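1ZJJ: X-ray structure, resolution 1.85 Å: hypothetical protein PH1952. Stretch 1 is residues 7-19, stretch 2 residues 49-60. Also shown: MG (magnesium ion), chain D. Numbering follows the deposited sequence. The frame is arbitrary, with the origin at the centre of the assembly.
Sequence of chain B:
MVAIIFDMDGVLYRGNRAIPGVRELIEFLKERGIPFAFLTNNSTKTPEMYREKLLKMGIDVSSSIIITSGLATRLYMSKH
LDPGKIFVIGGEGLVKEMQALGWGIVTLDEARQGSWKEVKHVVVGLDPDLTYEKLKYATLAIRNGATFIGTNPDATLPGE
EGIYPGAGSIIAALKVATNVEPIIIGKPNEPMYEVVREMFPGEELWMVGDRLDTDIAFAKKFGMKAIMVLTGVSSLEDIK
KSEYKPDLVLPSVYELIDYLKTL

Stretch 1 (7-19) DMDGVLYRGNRAI
Stretch 2, residues 49-60: MYREKLLKMGID

Contact between the magnesium-binding loop of PH1952 (residues 7-19) and a helix that begins earlier in the chain and runs through Leu55, followed by residues up to Asp60 in loop or turn; 491 Å² is buried, both sides summed. In stretch 1 a type II' turn from Arg14 to Arg17 is closed by Arg14 N to Arg17 O (3.0 Å) and Arg17 N to Arg14 O (2.9 Å). Gly15, at phi/psi 66/-120, suits this turn because positive phi favours glycine; Gly15 N donates to Asp9 OD2 (3.2 Å), while Gly15 O accepts a hydrogen bond across the contact from Lys53 NZ (2.7 Å). Met8, Leu12, Tyr13, Tyr50, Lys53, Met57 and Ile59 all point CA-to-CB toward the opposing stretch. Lys53 (t, p, t, t) bends at chi2, then runs extended: CE lies over one face of Tyr13, 4.0 Å from the ring centroid, and the chain is long enough to pass the ring and reach the turn. Lys53 NZ sits off-centre, 4.9 Å from that centroid, so the aromatic face serves both methylene and charge. Asn16 (m, chi2 -30°) starts away, yet Asn16 OD1 comes within 3.2 Å of Lys53 NZ. Tyr13 takes chi1 p (57°), chi2 79°; Leu54 CD2 lies at the ring edge, 3.8 Å from Tyr13 CE2, and Tyr13 OH lies at the edge of the Tyr50 ring, 3.8 Å from Tyr50 CE2. Tyr50 (chi1 -92°, between wells; chi2 112°) also receives buried Met8 (m, t, p), whose SD stands obliquely 4.4 Å from the Tyr50 centroid and whose CE packs 3.4 Å from Leu54 CD1. Leu54 (m, t) starts sideways but brings its end to Met8, Tyr13 and Leu12. Nearest in register are Ala18 and Met57 (CA-CA 5.2 Å). Met57 (m, m, m) curls CE to 3.2 Å from Arg17 C and 3.9 Å from Tyr13 CB, its flexible thioether following the turn's backbone. Ile59 (chi1 m, chi2 135°, off-well) sets CD1 3.7 Å from Leu12 O.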

# COMPACT_ATOMS: atom_id res chain seq x y z
N ASP B 7 -18.07 15.89 11.69
CA ASP B 7 -17.60 14.62 11.15
C ASP B 7 -18.75 13.72 11.59
O ASP B 7 -19.53 14.12 12.46
CB ASP B 7 -16.32 14.17 11.83
CG ASP B 7 -16.01 12.72 11.58
OD1 ASP B 7 -15.73 12.35 10.41
OD2 ASP B 7 -16.07 11.94 12.54
N MET B 8 -18.87 12.53 11.02
CA MET B 8 -19.98 11.66 11.40
C MET B 8 -19.68 10.53 12.39
O MET B 8 -20.03 10.64 13.57
CB MET B 8 -20.63 11.10 10.13
CG MET B 8 -21.13 12.22 9.21
SD MET B 8 -21.91 11.69 7.67
CE MET B 8 -23.56 11.55 8.17
N ASP B 9 -19.05 9.45 11.94
CA ASP B 9 -18.77 8.32 12.82
C ASP B 9 -17.91 8.73 14.02
O ASP B 9 -16.85 9.31 13.86
CB ASP B 9 -18.06 7.20 12.05
CG ASP B 9 -18.10 5.88 12.79
OD1 ASP B 9 -17.30 4.97 12.45
OD2 ASP B 9 -18.93 5.74 13.71
N GLY B 10 -18.38 8.42 15.23
CA GLY B 10 -17.63 8.79 16.42
C GLY B 10 -18.02 10.18 16.91
O GLY B 10 -17.54 10.62 17.95
N VAL B 11 -18.89 10.85 16.17
CA VAL B 11 -19.34 12.19 16.51
C VAL B 11 -20.88 12.27 16.61
O VAL B 11 -21.42 12.66 17.64
CB VAL B 11 -18.84 13.22 15.46
CG1 VAL B 11 -19.27 14.63 15.84
CG2 VAL B 11 -17.32 13.14 15.36
N LEU B 12 -21.56 11.89 15.54
CA LEU B 12 -23.02 11.93 15.52
C LEU B 12 -23.62 10.60 15.94
O LEU B 12 -24.80 10.49 16.25
CB LEU B 12 -23.52 12.31 14.12
CG LEU B 12 -23.03 13.66 13.59
CD1 LEU B 12 -23.57 13.89 12.18
CD2 LEU B 12 -23.49 14.77 14.52
N TYR B 13 -22.77 9.58 15.92
CA TYR B 13 -23.16 8.23 16.30
C TYR B 13 -21.87 7.43 16.37
O TYR B 13 -20.82 7.90 15.96
CB TYR B 13 -24.10 7.63 15.25
CG TYR B 13 -23.53 7.59 13.85
CD1 TYR B 13 -22.63 6.60 13.46
CD2 TYR B 13 -23.89 8.56 12.91
CE1 TYR B 13 -22.10 6.57 12.17
CE2 TYR B 13 -23.37 8.55 11.62
CZ TYR B 13 -22.47 7.55 11.26
OH TYR B 13 -21.98 7.55 9.97
N ARG B 14 -21.95 6.22 16.91
CA ARG B 14 -20.78 5.38 17.00
C ARG B 14 -21.16 3.99 16.52
O ARG B 14 -21.76 3.21 17.24
CB ARG B 14 -20.25 5.38 18.44
CG ARG B 14 -21.29 5.36 19.55
CD ARG B 14 -20.67 5.95 20.81
NE ARG B 14 -19.27 5.53 20.96
CZ ARG B 14 -18.90 4.38 21.53
NH1 ARG B 14 -19.83 3.56 21.99
NH2 ARG B 14 -17.61 4.07 21.64
N GLY B 15 -20.83 3.71 15.26
CA GLY B 15 -21.17 2.43 14.67
C GLY B 15 -22.67 2.31 14.56
O GLY B 15 -23.32 3.12 13.90
N ASN B 16 -23.23 1.31 15.21
CA ASN B 16 -24.67 1.09 15.20
C ASN B 16 -25.29 1.56 16.51
O ASN B 16 -26.36 1.09 16.90
CB ASN B 16 -24.99 -0.39 14.97
CG ASN B 16 -24.74 -0.82 13.54
OD1 ASN B 16 -24.85 -0.02 12.61
ND2 ASN B 16 -24.41 -2.10 13.36
N ARG B 17 -24.61 2.48 17.18
CA ARG B 17 -25.12 3.00 18.44
C ARG B 17 -25.40 4.48 18.34
O ARG B 17 -24.59 5.25 17.83
N ALA B 18 -26.57 4.89 18.84
CA ALA B 18 -26.94 6.31 18.81
C ALA B 18 -26.23 7.05 19.93
O ALA B 18 -25.99 6.49 21.00
CB ALA B 18 -28.46 6.46 18.97
N ILE B 19 -25.88 8.31 19.68
CA ILE B 19 -25.25 9.13 20.70
C ILE B 19 -26.35 10.01 21.26
O ILE B 19 -27.04 10.70 20.51
CB ILE B 19 -24.11 10.00 20.13
CG1 ILE B 19 -22.88 9.12 19.88
CG2 ILE B 19 -23.76 11.12 21.11
CD1 ILE B 19 -21.70 9.86 19.32
N MET B 49 -27.60 7.78 0.92
CA MET B 49 -27.43 6.61 1.78
C MET B 49 -27.14 7.06 3.21
O MET B 49 -27.63 6.46 4.16
CB MET B 49 -26.27 5.73 1.29
CG MET B 49 -26.61 4.84 0.10
SD MET B 49 -25.17 3.94 -0.54
CE MET B 49 -24.97 4.68 -2.12
N TYR B 50 -26.35 8.11 3.35
CA TYR B 50 -26.02 8.60 4.68
C TYR B 50 -27.23 9.20 5.38
O TYR B 50 -27.37 9.07 6.59
CB TYR B 50 -24.86 9.61 4.60
CG TYR B 50 -23.52 8.94 4.77
CD1 TYR B 50 -22.61 8.85 3.72
CD2 TYR B 50 -23.18 8.34 5.99
CE1 TYR B 50 -21.41 8.17 3.87
CE2 TYR B 50 -21.98 7.66 6.15
CZ TYR B 50 -21.10 7.58 5.09
OH TYR B 50 -19.91 6.89 5.24
N ARG B 51 -28.11 9.85 4.61
CA ARG B 51 -29.31 10.41 5.22
C ARG B 51 -30.11 9.27 5.84
O ARG B 51 -30.66 9.41 6.92
CB ARG B 51 -30.18 11.13 4.18
CG ARG B 51 -31.61 11.40 4.64
CD ARG B 51 -32.43 12.11 3.57
NE ARG B 51 -33.87 11.96 3.76
CZ ARG B 51 -34.56 12.51 4.76
NH1 ARG B 51 -33.95 13.25 5.67
NH2 ARG B 51 -35.88 12.31 4.84
N GLU B 52 -30.15 8.12 5.15
CA GLU B 52 -30.89 6.98 5.68
C GLU B 52 -30.23 6.45 6.96
O GLU B 52 -30.90 6.16 7.95
CB GLU B 52 -30.99 5.87 4.63
CG GLU B 52 -31.70 6.29 3.34
CD GLU B 52 -33.08 6.91 3.58
OE1 GLU B 52 -33.98 6.19 4.07
OE2 GLU B 52 -33.25 8.11 3.30
N LYS B 53 -28.90 6.31 6.94
CA LYS B 53 -28.19 5.82 8.12
C LYS B 53 -28.46 6.75 9.30
O LYS B 53 -28.72 6.30 10.42
CB LYS B 53 -26.68 5.75 7.83
CG LYS B 53 -25.77 5.69 9.06
CD LYS B 53 -25.92 4.40 9.87
CE LYS B 53 -24.98 4.41 11.07
NZ LYS B 53 -25.00 3.12 11.83
N LEU B 54 -28.40 8.05 9.05
CA LEU B 54 -28.64 9.03 10.10
C LEU B 54 -30.05 8.89 10.66
O LEU B 54 -30.25 8.93 11.88
CB LEU B 54 -28.40 10.44 9.56
CG LEU B 54 -26.93 10.82 9.42
CD1 LEU B 54 -26.80 12.18 8.76
CD2 LEU B 54 -26.26 10.84 10.79
N LEU B 55 -31.02 8.71 9.77
CA LEU B 55 -32.40 8.53 10.21
C LEU B 55 -32.46 7.39 11.20
O LEU B 55 -33.13 7.49 12.24
CB LEU B 55 -33.31 8.23 9.01
CG LEU B 55 -33.80 9.45 8.22
CD1 LEU B 55 -34.52 9.01 6.97
CD2 LEU B 55 -34.72 10.28 9.11
N LYS B 56 -31.76 6.30 10.89
CA LYS B 56 -31.72 5.11 11.75
C LYS B 56 -31.10 5.41 13.10
O LYS B 56 -31.36 4.72 14.08
CB LYS B 56 -30.93 3.98 11.09
CG LYS B 56 -31.76 3.03 10.22
CD LYS B 56 -31.53 3.27 8.73
CE LYS B 56 -31.58 1.96 7.92
NZ LYS B 56 -32.92 1.30 7.73
N MET B 57 -30.27 6.44 13.15
CA MET B 57 -29.64 6.82 14.39
C MET B 57 -30.41 7.93 15.10
O MET B 57 -29.89 8.58 16.01
CB MET B 57 -28.19 7.27 14.12
CG MET B 57 -27.43 6.29 13.25
SD MET B 57 -27.59 4.58 13.81
CE MET B 57 -26.68 4.69 15.37
N GLY B 58 -31.64 8.16 14.65
CA GLY B 58 -32.51 9.16 15.26
C GLY B 58 -32.30 10.58 14.79
O GLY B 58 -32.73 11.54 15.42
N ILE B 59 -31.66 10.71 13.64
CA ILE B 59 -31.34 12.00 13.06
C ILE B 59 -31.95 12.26 11.68
O ILE B 59 -31.75 11.49 10.75
CB ILE B 59 -29.83 12.14 12.95
CG1 ILE B 59 -29.22 11.94 14.34
CG2 ILE B 59 -29.48 13.52 12.42
CD1 ILE B 59 -27.99 11.03 14.39
N ASP B 60 -32.65 13.39 11.55
CA ASP B 60 -33.27 13.75 10.27
C ASP B 60 -32.66 15.02 9.68
O ASP B 60 -32.85 16.11 10.21
CB ASP B 60 -34.77 13.94 10.45
CG ASP B 60 -35.52 14.01 9.13
OD1 ASP B 60 -34.91 14.42 8.11
OD2 ASP B 60 -36.72 13.68 9.12
MG MG D . -14.94 10.13 12.86
O HOH W 1 -15.35 9.25 11.06
O HOH W 2 -13.22 11.07 11.99
O HOH W 3 -13.85 8.40 13.54